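Local coordinates for protein aldehyde dehydrogenase (Anabaena variabilis, PDB 4H7N) that probably oxidises aldehydes to carboxylic acids with NAD+ as the electron acceptor, at residues N76-L81 with V85-S90; N137-L142 with E163-F168. All blocks are in the same frame, centred on the assembly; numbering follows the deposited sequence.

Contact 1 of 2, residues N76-L81 with V85-S90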
ATOM      1  N   ASN A  76     -10.912 -34.181   4.070  1.00 28.47           N
ATOM      2  CA  ASN A  76      -9.846 -34.694   4.916  1.00 30.70           C
ATOM      3  C   ASN A  76      -9.176 -33.542   5.693  1.00 28.37           C
ATOM      4  O   ASN A  76      -8.889 -33.698   6.896  1.00 27.78           O
ATOM      5  CB  ASN A  76      -8.827 -35.434   4.042  1.00 35.62           C
ATOM      6  CG  ASN A  76      -7.941 -36.426   4.797  1.00 42.39           C
ATOM      7  OD1 ASN A  76      -7.347 -37.333   4.164  1.00 48.49           O
ATOM      8  ND2 ASN A  76      -7.792 -36.259   6.121  1.00 42.77           N
ATOM      9  N   ASP A  77      -8.920 -32.415   5.027  1.00 24.68           N
ATOM     10  CA  ASP A  77      -8.269 -31.267   5.691  1.00 24.62           C
ATOM     11  C   ASP A  77      -9.144 -30.639   6.771  1.00 23.43           C
ATOM     12  O   ASP A  77      -8.646 -30.173   7.776  1.00 24.02           O
ATOM     13  CB  ASP A  77      -7.915 -30.132   4.700  1.00 25.52           C
ATOM     14  CG  ASP A  77      -6.597 -30.332   3.932  1.00 28.47           C
ATOM     15  OD1 ASP A  77      -5.585 -30.867   4.475  1.00 28.39           O
ATOM     16  OD2 ASP A  77      -6.528 -29.850   2.761  1.00 30.48           O
ATOM     17  N   THR A  78     -10.447 -30.541   6.511  1.00 23.46           N
ATOM     18  CA  THR A  78     -11.364 -29.710   7.315  1.00 24.03           C
ATOM     19  C   THR A  78     -12.331 -30.460   8.167  1.00 23.90           C
ATOM     20  O   THR A  78     -12.894 -29.908   9.104  1.00 23.87           O
ATOM     21  CB  THR A  78     -12.203 -28.765   6.438  1.00 24.37           C
ATOM     22  OG1 THR A  78     -13.061 -29.490   5.527  1.00 24.13           O
ATOM     23  CG2 THR A  78     -11.286 -27.807   5.620  1.00 26.38           C
ATOM     24  N   GLY A  79     -12.536 -31.734   7.851  1.00 24.61           N
ATOM     25  CA  GLY A  79     -13.486 -32.535   8.593  1.00 25.33           C
ATOM     26  C   GLY A  79     -14.960 -32.320   8.295  1.00 26.60           C
ATOM     27  O   GLY A  79     -15.825 -32.790   9.041  1.00 25.09           O
ATOM     28  N   ARG A  80     -15.269 -31.541   7.258  1.00 28.10           N
ATOM     29  CA  ARG A  80     -16.643 -31.250   6.942  1.00 29.06           C
ATOM     30  C   ARG A  80     -16.894 -31.276   5.449  1.00 28.00           C
ATOM     31  O   ARG A  80     -15.971 -31.055   4.653  1.00 26.48           O
ATOM     32  CB  ARG A  80     -17.119 -29.901   7.576  1.00 29.73           C
ATOM     33  CG  ARG A  80     -16.156 -28.710   7.555  1.00 28.06           C
ATOM     34  CD  ARG A  80     -15.850 -28.167   6.180  1.00 28.46           C
ATOM     35  NE  ARG A  80     -15.122 -26.893   6.281  1.00 26.65           N
ATOM     36  CZ  ARG A  80     -14.468 -26.283   5.303  1.00 26.23           C
ATOM     37  NH1 ARG A  80     -13.909 -25.098   5.553  1.00 25.69           N
ATOM     38  NH2 ARG A  80     -14.378 -26.797   4.067  1.00 26.10           N
ATOM     39  N   LEU A  81     -18.154 -31.528   5.097  1.00 29.09           N
ATOM     40  CA  LEU A  81     -18.572 -31.626   3.700  1.00 30.44           C
ATOM     41  C   LEU A  81     -19.284 -30.395   3.136  1.00 31.64           C
ATOM     42  O   LEU A  81     -18.854 -29.867   2.124  1.00 29.51           O
ATOM     43  CB  LEU A  81     -19.452 -32.872   3.494  1.00 32.42           C
ATOM     44  CG  LEU A  81     -19.919 -33.168   2.064  1.00 33.94           C
ATOM     45  CD1 LEU A  81     -18.772 -33.201   1.064  1.00 33.24           C
ATOM     46  CD2 LEU A  81     -20.695 -34.497   2.023  1.00 36.17           C
ATOM     47  N   VAL A  85     -18.070 -28.140  -0.136  1.00 27.98           N
ATOM     48  CA  VAL A  85     -18.733 -27.913  -1.427  1.00 29.66           C
ATOM     49  C   VAL A  85     -18.793 -26.397  -1.727  1.00 30.61           C
ATOM     50  O   VAL A  85     -18.481 -25.952  -2.813  1.00 32.79           O
ATOM     51  CB  VAL A  85     -20.139 -28.503  -1.458  1.00 30.31           C
ATOM     52  CG1 VAL A  85     -20.778 -28.277  -2.819  1.00 32.54           C
ATOM     53  CG2 VAL A  85     -20.093 -30.002  -1.137  1.00 32.16           C
ATOM     54  N   LEU A  86     -19.146 -25.603  -0.742  1.00 30.94           N
ATOM     55  CA  LEU A  86     -19.213 -24.152  -0.953  1.00 32.17           C
ATOM     56  C   LEU A  86     -17.863 -23.543  -1.226  1.00 29.84           C
ATOM     57  O   LEU A  86     -17.745 -22.658  -2.082  1.00 29.16           O
ATOM     58  CB  LEU A  86     -19.871 -23.455   0.243  1.00 34.11           C
ATOM     59  CG  LEU A  86     -21.231 -24.013   0.707  1.00 41.22           C
ATOM     60  CD1 LEU A  86     -21.847 -23.023   1.701  1.00 46.19           C
ATOM     61  CD2 LEU A  86     -22.227 -24.316  -0.425  1.00 46.11           C
ATOM     62  N   GLU A  87     -16.825 -24.005  -0.529  1.00 28.46           N
ATOM     63  CA  GLU A  87     -15.479 -23.477  -0.807  1.00 28.94           C
ATOM     64  C   GLU A  87     -15.114 -23.745  -2.228  1.00 28.79           C
ATOM     65  O   GLU A  87     -14.576 -22.860  -2.922  1.00 26.05           O
ATOM     66  CB  GLU A  87     -14.407 -24.137   0.049  1.00 29.89           C
ATOM     67  CG  GLU A  87     -13.985 -23.401   1.249  1.00 30.40           C
ATOM     68  CD  GLU A  87     -12.718 -23.949   1.884  1.00 29.80           C
ATOM     69  OE1 GLU A  87     -12.893 -24.715   2.839  1.00 29.62           O
ATOM     70  OE2 GLU A  87     -11.566 -23.567   1.483  1.00 28.00           O
ATOM     71  N   ILE A  88     -15.377 -24.976  -2.673  1.00 25.96           N
ATOM     72  CA  ILE A  88     -15.035 -25.327  -4.037  1.00 27.64           C
ATOM     73  C   ILE A  88     -15.815 -24.481  -5.069  1.00 28.23           C
ATOM     74  O   ILE A  88     -15.248 -24.027  -6.051  1.00 26.71           O
ATOM     75  CB  ILE A  88     -15.186 -26.823  -4.303  1.00 27.01           C
ATOM     76  CG1 ILE A  88     -14.149 -27.580  -3.501  1.00 28.06           C
ATOM     77  CG2 ILE A  88     -14.965 -27.093  -5.773  1.00 30.16           C
ATOM     78  CD1 ILE A  88     -14.351 -29.094  -3.368  1.00 27.70           C
ATOM     79  N   ASP A  89     -17.107 -24.308  -4.849  1.00 30.58           N
ATOM     80  CA  ASP A  89     -17.960 -23.523  -5.750  1.00 32.86           C
ATOM     81  C   ASP A  89     -17.484 -22.063  -5.801  1.00 31.84           C
ATOM     82  O   ASP A  89     -17.386 -21.457  -6.865  1.00 33.36           O
ATOM     83  CB  ASP A  89     -19.413 -23.579  -5.275  1.00 35.38           C
ATOM     84  CG  ASP A  89     -20.070 -24.933  -5.560  1.00 40.33           C
ATOM     85  OD1 ASP A  89     -19.648 -25.626  -6.516  1.00 40.12           O
ATOM     86  OD2 ASP A  89     -21.021 -25.293  -4.815  1.00 47.71           O
ATOM     87  N   SER A  90     -17.180 -21.533  -4.635  1.00 31.10           N
ATOM     88  CA  SER A  90     -16.695 -20.168  -4.476  1.00 30.55           C
ATOM     89  C   SER A  90     -15.322 -19.939  -5.158  1.00 30.65           C
ATOM     90  O   SER A  90     -15.106 -18.943  -5.884  1.00 27.03           O
ATOM     91  CB  SER A  90     -16.685 -19.823  -3.001  1.00 30.92           C
ATOM     92  OG  SER A  90     -15.810 -18.720  -2.742  1.00 34.82           O
TER
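The tight turn between helix 67-78 and helix 82-106 is closed by an Arg80–Glu87 salt bridge and by a backbone bond into the second helix. Gly79, at positive phi, ends the helical course of the chain, which then turns through Arg80 and Leu81. Arg80 CG lies between the backbone N and the carbonyl carbon (chi1 41°), and a bend at chi2 (66°) carries the guanidinium to Glu87. Its two terminal nitrogens grip one oxygen end-on, Arg80 NH2 standing 2.8 Å and Arg80 NH1 2.9 Å from Glu87 OE1. The oxygen lies almost exactly in the guanidinium plane, but it is met on its anti side, from somewhat out of the carboxylate plane, which is turned 79° from that of the guanidinium. Thr78 CG2 sits 3.5 Å above the Arg80 guanidinium plane, over its centre, and so covers one face, while Thr78 OG1 bonds to Leu74 O in the preceding helical turn. Asn261 OD1 takes a further bond from Arg80 NH1.

Beside the salt bridge, Val85 N bonds to Leu81 O at 3.0 Å. On the partly exposed margin, Leu81 CD1 packs against Val85 CG2 at 4.1 Å. Glu87 OE2 accepts a bond from Thr141 N and a weak one from Leu140 N. With OE1 holding the arginine and OE2 a backbone amide, both carboxylate oxygens are engaged; the buried positive and negative groups would largely offset each other, which probably keeps Glu87 ionised.

Contact 2 of 2, residues N137-L142 with E163-F168; sequences NFPLTL and EIAPRF
Phe168 N bonds to Asp77 OD2, fixing the backbone from which the Phe168 ring packs on Pro139 and Leu140. Phe168 CZ lies 3.3 Å from Pro139 O, a van der Waals contact; Ser143 OG makes a weak hydrogen bond to the same oxygen. The oxygen stands above the rim of the phenylalanine ring, near CZ, with the backbone of Pro139 and Leu140 running across the same face. Pro139 C is 3.8 Å above the Phe168 ring plane toward its rim, and Leu140 N is over the centre. The ring thus lies flat beneath the backbone of Pro139 and Leu140.

Side chains complete the contact from the same side of the ring plane. Pro139 CB comes within 3.5 Å of Phe168 CE1, by the CD1–CE1 edge, and beyond the CD2–CE2 edge Leu140 CD1 meets Phe168 CD2 at 4.0 Å. The methyl of Ala165 backs the proline, with Ala165 CB 4.1 Å from Pro139 CG, while Ala165 O lies at the edge of the aromatic ring, in its plane. A chi1 of 72° tucks the Phe168 ring between its own backbone N and carbonyl carbon, which folds it toward the helix. Were Phe168 an alanine, the Pro139–Leu140 backbone would probably lose the ring it rests on, and a gap would open between Pro139, Leu140 and the loop.

No hydrogen bond spans the two segments; the contact is apolar packing on a backbone. It joins the helix following strand 118-134 to the loop following the parallel strand 156-161. The segments carry the end of the PWNFP motif and the final glutamate of a KPSE motif, both familiar in this family, and the arrangement of neighbouring parallel strands, each followed by a loop and helix, is consistent with its Rossmann-type nucleotide-binding domain.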
ATOM      1  N   ASN A 137      -8.192 -22.421   7.925  1.00 23.42           N
ATOM      2  CA  ASN A 137      -9.632 -22.472   8.188  1.00 24.20           C
ATOM      3  C   ASN A 137     -10.575 -22.572   6.962  1.00 25.20           C
ATOM      4  O   ASN A 137     -11.609 -23.274   7.013  1.00 25.68           O
ATOM      5  CB  ASN A 137     -10.051 -21.356   9.103  1.00 24.26           C
ATOM      6  CG  ASN A 137      -9.808 -20.012   8.484  1.00 26.54           C
ATOM      7  OD1 ASN A 137      -8.681 -19.694   8.114  1.00 27.98           O
ATOM      8  ND2 ASN A 137     -10.851 -19.246   8.311  1.00 28.56           N
ATOM      9  N   PHE A 138     -10.157 -21.964   5.860  1.00 25.06           N
ATOM     10  CA  PHE A 138     -10.752 -22.158   4.550  1.00 26.28           C
ATOM     11  C   PHE A 138      -9.561 -22.349   3.632  1.00 25.87           C
ATOM     12  O   PHE A 138      -9.100 -21.434   2.952  1.00 26.59           O
ATOM     13  CB  PHE A 138     -11.594 -20.960   4.095  1.00 27.43           C
ATOM     14  CG  PHE A 138     -12.835 -20.695   4.923  1.00 26.69           C
ATOM     15  CD1 PHE A 138     -13.992 -21.410   4.713  1.00 27.44           C
ATOM     16  CD2 PHE A 138     -12.877 -19.615   5.824  1.00 27.57           C
ATOM     17  CE1 PHE A 138     -15.136 -21.139   5.435  1.00 26.67           C
ATOM     18  CE2 PHE A 138     -14.036 -19.337   6.535  1.00 27.83           C
ATOM     19  CZ  PHE A 138     -15.161 -20.113   6.339  1.00 26.33           C
ATOM     20  N   PRO A 139      -9.001 -23.521   3.665  1.00 26.03           N
ATOM     21  CA  PRO A 139      -7.694 -23.695   3.060  1.00 26.05           C
ATOM     22  C   PRO A 139      -7.687 -23.398   1.562  1.00 25.28           C
ATOM     23  O   PRO A 139      -6.744 -22.772   1.082  1.00 24.29           O
ATOM     24  CB  PRO A 139      -7.354 -25.155   3.304  1.00 26.50           C
ATOM     25  CG  PRO A 139      -8.467 -25.731   4.029  1.00 27.96           C
ATOM     26  CD  PRO A 139      -9.572 -24.752   4.210  1.00 26.81           C
ATOM     27  N   LEU A 140      -8.729 -23.825   0.843  1.00 24.16           N
ATOM     28  CA  LEU A 140      -8.768 -23.626  -0.585  1.00 25.00           C
ATOM     29  C   LEU A 140      -9.022 -22.182  -0.905  1.00 24.10           C
ATOM     30  O   LEU A 140      -8.200 -21.529  -1.583  1.00 24.23           O
ATOM     31  CB  LEU A 140      -9.810 -24.527  -1.256  1.00 25.76           C
ATOM     32  CG  LEU A 140     -10.003 -24.263  -2.731  1.00 28.11           C
ATOM     33  CD1 LEU A 140      -8.758 -24.648  -3.509  1.00 27.04           C
ATOM     34  CD2 LEU A 140     -11.238 -24.992  -3.275  1.00 28.49           C
ATOM     35  N   THR A 141     -10.095 -21.616  -0.386  1.00 25.48           N
ATOM     36  CA  THR A 141     -10.452 -20.269  -0.850  1.00 24.83           C
ATOM     37  C   THR A 141      -9.411 -19.250  -0.418  1.00 25.87           C
ATOM     38  O   THR A 141      -9.096 -18.333  -1.195  1.00 24.04           O
ATOM     39  CB  THR A 141     -11.849 -19.820  -0.427  1.00 29.13           C
ATOM     40  OG1 THR A 141     -12.015 -20.120   0.931  1.00 30.69           O
ATOM     41  CG2 THR A 141     -12.964 -20.607  -1.184  1.00 31.21           C
ATOM     42  N   LEU A 142      -8.883 -19.379   0.789  1.00 25.15           N
ATOM     43  CA  LEU A 142      -7.904 -18.397   1.236  1.00 27.11           C
ATOM     44  C   LEU A 142      -6.490 -18.584   0.636  1.00 25.40           C
ATOM     45  O   LEU A 142      -5.709 -17.658   0.663  1.00 24.58           O
ATOM     46  CB  LEU A 142      -7.910 -18.293   2.778  1.00 28.25           C
ATOM     47  CG  LEU A 142      -9.266 -17.790   3.323  1.00 30.18           C
ATOM     48  CD1 LEU A 142      -9.354 -17.706   4.837  1.00 30.66           C
ATOM     49  CD2 LEU A 142      -9.660 -16.414   2.783  1.00 33.32           C
ATOM     50  N   GLU A 163       0.530 -25.691   7.217  1.00 27.81           N
ATOM     51  CA  GLU A 163       0.853 -27.053   7.508  1.00 28.45           C
ATOM     52  C   GLU A 163      -0.258 -27.790   8.238  1.00 27.24           C
ATOM     53  O   GLU A 163      -0.283 -29.025   8.229  1.00 25.48           O
ATOM     54  CB  GLU A 163       2.151 -27.107   8.334  1.00 30.85           C
ATOM     55  CG  GLU A 163       2.035 -26.705   9.794  1.00 33.50           C
ATOM     56  CD  GLU A 163       2.030 -25.208  10.092  1.00 35.76           C
ATOM     57  OE1 GLU A 163       1.968 -24.312   9.204  1.00 36.80           O
ATOM     58  OE2 GLU A 163       2.014 -24.919  11.292  1.00 41.99           O
ATOM     59  N   ILE A 164      -1.167 -27.050   8.863  1.00 25.91           N
ATOM     60  CA  ILE A 164      -2.340 -27.665   9.530  1.00 28.46           C
ATOM     61  C   ILE A 164      -3.367 -28.244   8.539  1.00 28.17           C
ATOM     62  O   ILE A 164      -4.100 -29.149   8.890  1.00 27.53           O
ATOM     63  CB  ILE A 164      -3.026 -26.645  10.481  1.00 28.00           C
ATOM     64  CG1 ILE A 164      -2.038 -26.094  11.532  1.00 28.87           C
ATOM     65  CG2 ILE A 164      -4.222 -27.258  11.131  1.00 31.07           C
ATOM     66  CD1 ILE A 164      -1.411 -27.115  12.453  1.00 31.05           C
ATOM     67  N   ALA A 165      -3.400 -27.745   7.298  1.00 26.81           N
ATOM     68  CA  ALA A 165      -4.404 -28.199   6.310  1.00 27.69           C
ATOM     69  C   ALA A 165      -3.871 -28.108   4.871  1.00 27.09           C
ATOM     70  O   ALA A 165      -4.236 -27.201   4.120  1.00 26.47           O
ATOM     71  CB  ALA A 165      -5.639 -27.349   6.446  1.00 28.20           C
ATOM     72  N   PRO A 166      -2.947 -28.997   4.497  1.00 25.68           N
ATOM     73  CA  PRO A 166      -2.209 -28.879   3.251  1.00 24.39           C
ATOM     74  C   PRO A 166      -2.661 -29.854   2.171  1.00 24.17           C
ATOM     75  O   PRO A 166      -2.172 -29.795   1.048  1.00 26.06           O
ATOM     76  CB  PRO A 166      -0.784 -29.219   3.694  1.00 25.40           C
ATOM     77  CG  PRO A 166      -1.044 -30.325   4.673  1.00 27.27           C
ATOM     78  CD  PRO A 166      -2.333 -29.981   5.396  1.00 27.08           C
ATOM     79  N   ARG A 167      -3.559 -30.764   2.489  1.00 23.93           N
ATOM     80  CA  ARG A 167      -3.816 -31.902   1.569  1.00 24.79           C
ATOM     81  C   ARG A 167      -4.529 -31.519   0.269  1.00 24.93           C
ATOM     82  O   ARG A 167      -4.351 -32.179  -0.750  1.00 24.33           O
ATOM     83  CB  ARG A 167      -4.633 -32.983   2.246  1.00 26.19           C
ATOM     84  CG  ARG A 167      -4.104 -33.451   3.583  1.00 26.56           C
ATOM     85  CD  ARG A 167      -5.128 -34.404   4.152  1.00 27.37           C
ATOM     86  NE  ARG A 167      -4.830 -34.819   5.504  1.00 27.93           N
ATOM     87  CZ  ARG A 167      -4.913 -34.047   6.595  1.00 26.47           C
ATOM     88  NH1 ARG A 167      -5.211 -32.761   6.530  1.00 26.20           N
ATOM     89  NH2 ARG A 167      -4.710 -34.581   7.783  1.00 27.92           N
ATOM     90  N   PHE A 168      -5.251 -30.391   0.283  1.00 25.42           N
ATOM     91  CA  PHE A 168      -6.021 -29.951  -0.890  1.00 25.28           C
ATOM     92  C   PHE A 168      -5.126 -29.596  -2.053  1.00 24.82           C
ATOM     93  O   PHE A 168      -5.596 -29.557  -3.169  1.00 25.68           O
ATOM     94  CB  PHE A 168      -6.905 -28.762  -0.560  1.00 24.85           C
ATOM     95  CG  PHE A 168      -6.133 -27.483  -0.368  1.00 24.18           C
ATOM     96  CD1 PHE A 168      -5.514 -27.197   0.829  1.00 23.61           C
ATOM     97  CD2 PHE A 168      -6.015 -26.578  -1.408  1.00 24.00           C
ATOM     98  CE1 PHE A 168      -4.810 -26.020   0.998  1.00 23.48           C
ATOM     99  CE2 PHE A 168      -5.301 -25.386  -1.252  1.00 23.47           C
ATOM    100  CZ  PHE A 168      -4.710 -25.105  -0.040  1.00 23.14           C
TER

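How the contacts relate
Both contacts are buried, although contact 1 has a partly exposed margin at Leu81 and Val85 whereas every touching residue of contact 2 is enclosed. Their centres lie 10 Å apart, and polar groups tie them together. Asp77, near the end of helix 67-78, holds the loop 163-168 through a salt bridge to Arg167, Asp77 OD1 to Arg167 NH1 at 2.8 Å, and the same Asp77 reaches its backbone. Segment 137-142 is held from both: by the carboxylate of Glu87 in contact 1 and by the aromatic ring of contact 2. Contact 1 joins sequence neighbours by a salt bridge, a backbone bond and a small apolar contact; contact 2 joins more distant segments by apolar packing.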